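Local coordinates for putative regulatory protein (Streptomyces coelicolor A3, PDB 2PZ9), which is probably a DNA-binding transcriptional regulator of the TetR family, controlling gene expression in Streptomyces through a helix-turn-helix domain, at residues Q33-A38 with E75-H80; A51-I56 with E65-Y70. All coordinates share one frame; numbering follows the deposited sequence.

Interaction 1: Q33-A38 with E75-H80; sequences QRIVAA and EALYAH. With SO4 (sulfate ion), chain C.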
ATOM      1  N   GLN A  33      12.289  24.168 -12.157  1.00 61.64           N
ATOM      2  CA  GLN A  33      12.452  22.721 -12.378  1.00 60.91           C
ATOM      3  C   GLN A  33      13.410  22.123 -11.386  1.00 60.39           C
ATOM      4  O   GLN A  33      13.124  21.088 -10.785  1.00 60.42           O
ATOM      5  CB  GLN A  33      12.959  22.427 -13.760  1.00 60.68           C
ATOM      6  CG  GLN A  33      12.148  23.040 -14.828  1.00 62.23           C
ATOM      7  CD  GLN A  33      12.805  22.858 -16.173  1.00 65.04           C
ATOM      8  OE1 GLN A  33      14.039  22.962 -16.310  1.00 66.35           O
ATOM      9  NE2 GLN A  33      11.992  22.581 -17.184  1.00 65.25           N
ATOM     10  N   ARG A  34      14.546  22.792 -11.215  1.00 60.09           N
ATOM     11  CA  ARG A  34      15.571  22.346 -10.289  1.00 59.67           C
ATOM     12  C   ARG A  34      15.070  22.239  -8.856  1.00 60.12           C
ATOM     13  O   ARG A  34      15.390  21.266  -8.183  1.00 60.76           O
ATOM     14  CB  ARG A  34      16.804  23.236 -10.371  1.00 59.20           C
ATOM     15  CG  ARG A  34      17.871  22.652 -11.251  1.00 57.80           C
ATOM     16  CD  ARG A  34      19.208  23.323 -11.077  1.00 55.04           C
ATOM     17  NE  ARG A  34      19.278  24.606 -11.767  1.00 52.96           N
ATOM     18  CZ  ARG A  34      19.150  25.787 -11.168  1.00 52.06           C
ATOM     19  NH1 ARG A  34      18.943  25.873  -9.857  1.00 51.05           N
ATOM     20  NH2 ARG A  34      19.229  26.889 -11.886  1.00 50.96           N
ATOM     21  N   ILE A  35      14.291  23.224  -8.397  1.00 60.04           N
ATOM     22  CA  ILE A  35      13.618  23.165  -7.081  1.00 59.99           C
ATOM     23  C   ILE A  35      12.646  21.987  -7.005  1.00 60.06           C
ATOM     24  O   ILE A  35      12.537  21.312  -5.985  1.00 60.03           O
ATOM     25  CB  ILE A  35      12.807  24.472  -6.778  1.00 60.11           C
ATOM     26  CG1 ILE A  35      13.731  25.660  -6.489  1.00 59.89           C
ATOM     27  CG2 ILE A  35      11.836  24.265  -5.623  1.00 59.25           C
ATOM     28  CD1 ILE A  35      13.040  27.025  -6.621  1.00 59.55           C
ATOM     29  N   VAL A  36      11.914  21.768  -8.083  1.00 60.25           N
ATOM     30  CA  VAL A  36      10.909  20.722  -8.107  1.00 60.37           C
ATOM     31  C   VAL A  36      11.588  19.355  -8.074  1.00 60.59           C
ATOM     32  O   VAL A  36      11.239  18.513  -7.257  1.00 60.33           O
ATOM     33  CB  VAL A  36       9.995  20.864  -9.342  1.00 60.43           C
ATOM     34  CG1 VAL A  36       9.224  19.545  -9.622  1.00 60.30           C
ATOM     35  CG2 VAL A  36       9.073  22.054  -9.156  1.00 58.42           C
ATOM     36  N   ALA A  37      12.573  19.151  -8.949  1.00 60.87           N
ATOM     37  CA  ALA A  37      13.321  17.891  -8.981  1.00 60.75           C
ATOM     38  C   ALA A  37      13.904  17.574  -7.609  1.00 60.77           C
ATOM     39  O   ALA A  37      13.812  16.443  -7.140  1.00 61.11           O
ATOM     40  CB  ALA A  37      14.413  17.947 -10.019  1.00 60.35           C
ATOM     41  N   ALA A  38      14.485  18.580  -6.968  1.00 60.87           N
ATOM     42  CA  ALA A  38      15.083  18.420  -5.650  1.00 61.46           C
ATOM     43  C   ALA A  38      14.032  18.225  -4.567  1.00 61.88           C
ATOM     44  O   ALA A  38      14.261  17.493  -3.606  1.00 62.59           O
ATOM     45  CB  ALA A  38      16.006  19.604  -5.309  1.00 61.35           C
ATOM     46  N   GLU A  75       4.539  23.256   2.566  1.00 53.53           N
ATOM     47  CA  GLU A  75       3.350  22.446   2.271  1.00 53.82           C
ATOM     48  C   GLU A  75       2.781  22.759   0.871  1.00 52.61           C
ATOM     49  O   GLU A  75       2.365  21.855   0.139  1.00 52.39           O
ATOM     50  CB  GLU A  75       2.287  22.577   3.391  1.00 54.57           C
ATOM     51  CG  GLU A  75       2.847  22.495   4.856  1.00 58.19           C
ATOM     52  CD  GLU A  75       3.375  23.861   5.402  1.00 63.14           C
ATOM     53  OE1 GLU A  75       2.597  24.857   5.407  1.00 64.80           O
ATOM     54  OE2 GLU A  75       4.560  23.939   5.836  1.00 64.63           O
ATOM     55  N   ALA A  76       2.804  24.038   0.505  1.00 51.16           N
ATOM     56  CA  ALA A  76       2.484  24.468  -0.850  1.00 50.17           C
ATOM     57  C   ALA A  76       3.392  23.815  -1.884  1.00 49.62           C
ATOM     58  O   ALA A  76       2.936  23.397  -2.941  1.00 49.66           O
ATOM     59  CB  ALA A  76       2.544  25.987  -0.957  1.00 49.70           C
ATOM     60  N   LEU A  77       4.675  23.719  -1.560  1.00 49.41           N
ATOM     61  CA  LEU A  77       5.642  23.089  -2.422  1.00 49.16           C
ATOM     62  C   LEU A  77       5.293  21.626  -2.609  1.00 50.70           C
ATOM     63  O   LEU A  77       5.205  21.160  -3.748  1.00 50.85           O
ATOM     64  CB  LEU A  77       7.044  23.247  -1.843  1.00 49.07           C
ATOM     65  CG  LEU A  77       8.256  22.604  -2.542  1.00 47.76           C
ATOM     66  CD1 LEU A  77       8.351  22.934  -4.018  1.00 46.79           C
ATOM     67  CD2 LEU A  77       9.542  22.980  -1.853  1.00 47.76           C
ATOM     68  N   TYR A  78       5.082  20.900  -1.504  1.00 51.99           N
ATOM     69  CA  TYR A  78       4.584  19.529  -1.617  1.00 53.48           C
ATOM     70  C   TYR A  78       3.393  19.460  -2.584  1.00 53.83           C
ATOM     71  O   TYR A  78       3.455  18.728  -3.582  1.00 54.21           O
ATOM     72  CB  TYR A  78       4.223  18.887  -0.267  1.00 54.05           C
ATOM     73  CG  TYR A  78       3.739  17.436  -0.428  1.00 55.79           C
ATOM     74  CD1 TYR A  78       2.362  17.121  -0.485  1.00 55.57           C
ATOM     75  CD2 TYR A  78       4.659  16.376  -0.548  1.00 57.11           C
ATOM     76  CE1 TYR A  78       1.922  15.805  -0.647  1.00 55.25           C
ATOM     77  CE2 TYR A  78       4.228  15.043  -0.706  1.00 55.66           C
ATOM     78  CZ  TYR A  78       2.863  14.767  -0.760  1.00 56.54           C
ATOM     79  OH  TYR A  78       2.448  13.444  -0.935  1.00 57.92           O
ATOM     80  N   ALA A  79       2.340  20.237  -2.308  1.00 53.85           N
ATOM     81  CA  ALA A  79       1.096  20.152  -3.079  1.00 54.08           C
ATOM     82  C   ALA A  79       1.404  20.185  -4.562  1.00 54.23           C
ATOM     83  O   ALA A  79       0.944  19.323  -5.321  1.00 53.63           O
ATOM     84  CB  ALA A  79       0.117  21.275  -2.691  1.00 53.76           C
ATOM     85  N   HIS A  80       2.232  21.166  -4.938  1.00 55.00           N
ATOM     86  CA  HIS A  80       2.667  21.377  -6.319  1.00 55.34           C
ATOM     87  C   HIS A  80       3.315  20.124  -6.904  1.00 55.83           C
ATOM     88  O   HIS A  80       2.945  19.660  -7.999  1.00 55.80           O
ATOM     89  CB  HIS A  80       3.637  22.540  -6.389  1.00 54.75           C
ATOM     90  CG  HIS A  80       3.994  22.945  -7.784  1.00 55.42           C
ATOM     91  ND1 HIS A  80       3.128  23.635  -8.604  1.00 56.39           N
ATOM     92  CD2 HIS A  80       5.132  22.772  -8.501  1.00 56.15           C
ATOM     93  CE1 HIS A  80       3.711  23.861  -9.771  1.00 56.36           C
ATOM     94  NE2 HIS A  80       4.930  23.351  -9.733  1.00 55.98           N
TER
HETATM   95  S   SO4 C 228       9.017  20.828 -15.496  1.00137.22           S
HETATM   96  O1  SO4 C 228       9.584  22.053 -16.052  1.00136.89           O
HETATM   97  O2  SO4 C 228       7.562  20.819 -15.687  1.00137.20           O
HETATM   98  O3  SO4 C 228       9.614  19.692 -16.193  1.00136.64           O
HETATM   99  O4  SO4 C 228       9.309  20.762 -14.057  1.00137.49           O
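In the TetR-type DNA-binding domain, Ile-35 and Val-36 of helix 32-50 pack against Leu-77 and His-80 of helix 74-92, the long helix that follows the helix-turn-helix. Between the two segments the CA atoms come nearest at Val-36 and Leu-77, 8.1 Å apart, and with only 122 Å² buried between the segments the evidence is for a small interface made by side-chain ends. Two pairs carry it. The CG2 branch of Ile-35 meets Leu-77 CD1 at 4.1 Å. The leucine's CB does not head for helix 32-50; with CG anti to the backbone N (chi1 177°), its methyl end nevertheless comes closer. In the second pair Val-36 CG2 lies 4.1 Å from His-80 CD2, at the edge of the imidazole and near its plane, the two side chains meeting at about a right angle. Phe-71 touches Ile-35, Leu-77 and the His-80 ring, so the loop before helix 74-92 joins the same cluster. Beyond these two contacts, Gln-33 NE2 donates to O1 of a sulfate at 2.7 Å (N-H...O 153°), and its OE1 accepts from Ser-30 N, which together would hold the amide in this orientation in the crystal. Since Arg-84 NH2 also binds this sulfate, the anion, probably from the crystallisation liquor, bridges the two helices here. No hydrogen bond passes directly between the segments, implying that dispersion and exclusion of water, rather than directional bonding, hold this buried pairing.

Interaction 2: A51-I56 with E65-Y70; sequences ARVDRI and ERVYAY. With SO4 (sulfate ion), chain E; SO4 (sulfate ion), chain D.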
ATOM      1  N   ALA A  51      10.841  16.852   5.594  1.00 63.09           N
ATOM      2  CA  ALA A  51      11.675  17.490   4.576  1.00 63.67           C
ATOM      3  C   ALA A  51      12.161  18.889   5.010  1.00 64.27           C
ATOM      4  O   ALA A  51      11.440  19.627   5.709  1.00 64.29           O
ATOM      5  CB  ALA A  51      10.960  17.531   3.225  1.00 63.19           C
ATOM      6  N   ARG A  52      13.384  19.235   4.595  1.00 64.73           N
ATOM      7  CA  ARG A  52      13.980  20.551   4.860  1.00 65.11           C
ATOM      8  C   ARG A  52      14.165  21.396   3.592  1.00 65.30           C
ATOM      9  O   ARG A  52      14.810  20.970   2.629  1.00 65.49           O
ATOM     10  CB  ARG A  52      15.309  20.415   5.603  1.00 65.01           C
ATOM     11  CG  ARG A  52      15.147  20.014   7.050  1.00 66.95           C
ATOM     12  CD  ARG A  52      16.100  20.800   7.956  1.00 71.09           C
ATOM     13  NE  ARG A  52      15.952  20.399   9.359  1.00 73.89           N
ATOM     14  CZ  ARG A  52      16.693  19.469   9.969  1.00 75.16           C
ATOM     15  NH1 ARG A  52      17.661  18.835   9.317  1.00 75.88           N
ATOM     16  NH2 ARG A  52      16.472  19.167  11.244  1.00 75.46           N
ATOM     17  N   VAL A  53      13.589  22.600   3.607  1.00 65.44           N
ATOM     18  CA  VAL A  53      13.795  23.615   2.563  1.00 65.39           C
ATOM     19  C   VAL A  53      15.282  23.969   2.412  1.00 65.28           C
ATOM     20  O   VAL A  53      15.764  24.142   1.293  1.00 64.93           O
ATOM     21  CB  VAL A  53      12.941  24.880   2.857  1.00 65.78           C
ATOM     22  CG1 VAL A  53      13.219  26.012   1.854  1.00 65.73           C
ATOM     23  CG2 VAL A  53      11.452  24.517   2.884  1.00 65.70           C
ATOM     24  N   ASP A  54      15.988  24.073   3.543  1.00 65.49           N
ATOM     25  CA  ASP A  54      17.462  24.049   3.582  1.00 66.02           C
ATOM     26  C   ASP A  54      18.036  23.075   2.557  1.00 65.58           C
ATOM     27  O   ASP A  54      18.622  23.496   1.561  1.00 65.67           O
ATOM     28  CB  ASP A  54      17.968  23.648   4.977  1.00 66.41           C
ATOM     29  CG  ASP A  54      18.012  24.812   5.939  1.00 68.72           C
ATOM     30  OD1 ASP A  54      17.292  25.814   5.700  1.00 71.74           O
ATOM     31  OD2 ASP A  54      18.770  24.731   6.940  1.00 70.28           O
ATOM     32  N   ARG A  55      17.852  21.778   2.806  1.00 65.09           N
ATOM     33  CA  ARG A  55      18.362  20.739   1.910  1.00 64.85           C
ATOM     34  C   ARG A  55      17.870  20.918   0.476  1.00 63.82           C
ATOM     35  O   ARG A  55      18.637  20.727  -0.476  1.00 63.89           O
ATOM     36  CB  ARG A  55      17.965  19.342   2.392  1.00 65.27           C
ATOM     37  CG  ARG A  55      18.736  18.789   3.565  1.00 66.70           C
ATOM     38  CD  ARG A  55      18.215  17.389   3.802  1.00 69.67           C
ATOM     39  NE  ARG A  55      18.329  16.957   5.192  1.00 72.70           N
ATOM     40  CZ  ARG A  55      17.299  16.704   5.999  1.00 73.65           C
ATOM     41  NH1 ARG A  55      16.048  16.846   5.568  1.00 72.81           N
ATOM     42  NH2 ARG A  55      17.527  16.296   7.247  1.00 74.07           N
ATOM     43  N   ILE A  56      16.597  21.269   0.322  1.00 62.42           N
ATOM     44  CA  ILE A  56      16.017  21.368  -1.007  1.00 61.37           C
ATOM     45  C   ILE A  56      16.690  22.455  -1.845  1.00 61.30           C
ATOM     46  O   ILE A  56      17.035  22.208  -2.999  1.00 61.17           O
ATOM     47  CB  ILE A  56      14.491  21.562  -0.972  1.00 61.35           C
ATOM     48  CG1 ILE A  56      13.802  20.236  -0.612  1.00 61.04           C
ATOM     49  CG2 ILE A  56      13.987  22.109  -2.324  1.00 59.94           C
ATOM     50  CD1 ILE A  56      12.323  20.363  -0.233  1.00 60.58           C
ATOM     51  N   GLU A  65      15.300  31.840   0.192  1.00 63.45           N
ATOM     52  CA  GLU A  65      14.466  32.973  -0.233  1.00 63.96           C
ATOM     53  C   GLU A  65      13.854  32.754  -1.624  1.00 63.67           C
ATOM     54  O   GLU A  65      12.675  33.056  -1.843  1.00 63.87           O
ATOM     55  CB  GLU A  65      15.186  34.329  -0.145  1.00 63.75           C
ATOM     56  CG  GLU A  65      14.191  35.493   0.164  1.00 65.12           C
ATOM     57  CD  GLU A  65      14.704  36.924  -0.162  1.00 65.00           C
ATOM     58  OE1 GLU A  65      15.718  37.043  -0.885  1.00 66.70           O
ATOM     59  OE2 GLU A  65      14.081  37.927   0.294  1.00 63.99           O
ATOM     60  N   ARG A  66      14.646  32.204  -2.540  1.00 63.53           N
ATOM     61  CA  ARG A  66      14.196  31.932  -3.908  1.00 63.51           C
ATOM     62  C   ARG A  66      13.050  30.917  -3.946  1.00 63.02           C
ATOM     63  O   ARG A  66      12.019  31.138  -4.602  1.00 62.88           O
ATOM     64  CB  ARG A  66      15.356  31.411  -4.743  1.00 63.93           C
ATOM     65  CG  ARG A  66      15.399  31.962  -6.131  1.00 65.52           C
ATOM     66  CD  ARG A  66      16.534  32.975  -6.263  1.00 70.36           C
ATOM     67  NE  ARG A  66      16.197  34.130  -7.108  1.00 74.25           N
ATOM     68  CZ  ARG A  66      15.007  34.373  -7.678  1.00 75.15           C
ATOM     69  NH1 ARG A  66      13.977  33.541  -7.539  1.00 75.44           N
ATOM     70  NH2 ARG A  66      14.848  35.468  -8.410  1.00 75.11           N
ATOM     71  N   VAL A  67      13.242  29.805  -3.238  1.00 62.26           N
ATOM     72  CA  VAL A  67      12.236  28.760  -3.144  1.00 61.55           C
ATOM     73  C   VAL A  67      10.886  29.380  -2.768  1.00 61.43           C
ATOM     74  O   VAL A  67       9.872  29.167  -3.448  1.00 61.56           O
ATOM     75  CB  VAL A  67      12.659  27.679  -2.129  1.00 61.48           C
ATOM     76  CG1 VAL A  67      11.574  26.617  -1.964  1.00 60.99           C
ATOM     77  CG2 VAL A  67      13.986  27.032  -2.554  1.00 60.76           C
ATOM     78  N   TYR A  68      10.904  30.189  -1.716  1.00 60.65           N
ATOM     79  CA  TYR A  68       9.708  30.836  -1.207  1.00 59.94           C
ATOM     80  C   TYR A  68       9.139  31.934  -2.102  1.00 59.10           C
ATOM     81  O   TYR A  68       8.066  32.458  -1.826  1.00 58.74           O
ATOM     82  CB  TYR A  68       9.947  31.384   0.201  1.00 60.38           C
ATOM     83  CG  TYR A  68      10.201  30.341   1.280  1.00 61.60           C
ATOM     84  CD1 TYR A  68       9.327  29.252   1.484  1.00 62.00           C
ATOM     85  CD2 TYR A  68      11.306  30.458   2.126  1.00 62.53           C
ATOM     86  CE1 TYR A  68       9.565  28.308   2.500  1.00 61.97           C
ATOM     87  CE2 TYR A  68      11.552  29.511   3.137  1.00 63.65           C
ATOM     88  CZ  TYR A  68      10.680  28.448   3.323  1.00 62.24           C
ATOM     89  OH  TYR A  68      10.958  27.542   4.332  1.00 63.15           O
ATOM     90  N   ALA A  69       9.848  32.302  -3.161  1.00 58.51           N
ATOM     91  CA  ALA A  69       9.248  33.182  -4.161  1.00 57.85           C
ATOM     92  C   ALA A  69       8.275  32.357  -5.019  1.00 57.68           C
ATOM     93  O   ALA A  69       7.138  32.770  -5.238  1.00 58.02           O
ATOM     94  CB  ALA A  69      10.295  33.858  -5.002  1.00 57.17           C
ATOM     95  N   TYR A  70       8.701  31.175  -5.468  1.00 57.01           N
ATOM     96  CA  TYR A  70       7.826  30.316  -6.252  1.00 56.56           C
ATOM     97  C   TYR A  70       6.713  29.740  -5.399  1.00 56.51           C
ATOM     98  O   TYR A  70       5.562  29.671  -5.817  1.00 56.63           O
ATOM     99  CB  TYR A  70       8.613  29.169  -6.902  1.00 56.54           C
ATOM    100  CG  TYR A  70       9.551  29.616  -8.002  1.00 56.16           C
ATOM    101  CD1 TYR A  70      10.846  30.077  -7.696  1.00 56.07           C
ATOM    102  CD2 TYR A  70       9.152  29.586  -9.341  1.00 53.68           C
ATOM    103  CE1 TYR A  70      11.715  30.517  -8.701  1.00 55.88           C
ATOM    104  CE2 TYR A  70      10.005  30.010 -10.349  1.00 55.23           C
ATOM    105  CZ  TYR A  70      11.291  30.481 -10.023  1.00 56.31           C
ATOM    106  OH  TYR A  70      12.151  30.912 -11.006  1.00 55.50           O
TER
HETATM  107  S   SO4 E 230      13.981  24.197   6.708  1.00120.88           S
HETATM  108  O1  SO4 E 230      13.912  25.654   6.801  1.00121.11           O
HETATM  109  O2  SO4 E 230      14.848  23.853   5.592  1.00120.30           O
HETATM  110  O3  SO4 E 230      14.602  23.628   7.900  1.00120.47           O
HETATM  111  O4  SO4 E 230      12.619  23.666   6.526  1.00120.24           O
HETATM  112  S   SO4 D 229      15.847  32.176 -11.053  1.00136.48           S
HETATM  113  O1  SO4 D 229      16.997  31.793 -10.221  1.00136.39           O
HETATM  114  O2  SO4 D 229      15.962  31.652 -12.416  1.00136.09           O
HETATM  115  O3  SO4 D 229      14.614  31.670 -10.456  1.00136.76           O
HETATM  116  O4  SO4 D 229      15.781  33.629 -11.103  1.00136.38           O
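The backbones of 51-56 and 65-70 approach closest at Val-53 and Val-67, with CA atoms 7.8 Å apart, where the first turn of helix 53-59 faces helix 64-70. These are the two helices of the predicted helix-turn-helix motif, the second in the place of the TetR recognition helix. Val-53 dominates its side of the interface: CG1 meets Val-67 CG1 at 4.2 Å, and both methyls bear on the phenol end of Tyr-68, CG1 lying 3.8 Å from CZ and CG2 3.4 Å from OH. The ring receives CG1 obliquely. Tyr-68 starts off to one side at CB, and only its far end, arriving from the direction opposite to Val-53, makes the contact. With Val-53 cut back to an alanine, both methyls go, which would probably leave a gap beside Val-67 and the phenol of Tyr-68 freer to turn. Arg-52 occupies the N-cap position, and a sulfate, probably from the crystallisation liquor, sits at this helix start, accepting a weak bond from Val-53 N and another from Asp-54 N whose modelled length is doubtful at this resolution. Such an anion site is consistent with a DNA phosphate position. A second sulfate lies by helix 64-70, with its O4 over one face of the Arg-66 guanidinium and its O3, in the plane of the Tyr-70 ring at the edge, 2.6 Å from the donating Tyr-70 OH.

Overall arrangement
Interaction 2 is nested in sequence within the loop that interaction 1 closes; their centres lie about 9 Å apart, and all four segments fall in the TetR-family DNA-binding region. Interaction 1 ties helix 32-50 to helix 74-92, whereas interaction 2 pairs the two helices between them. They meet directly: Ile-35 CD1 is 3.9 Å from Tyr-70 CD1, and Leu-77 also touches Ile-56. Both lack direct hydrogen bonds across their segments. The touching residues of interaction 1 are buried or partly so, while interaction 2 combines two buried valines with an exposed tyrosine. Sulfates flank both, but backbone amides of the paired segments take part in binding only in interaction 2.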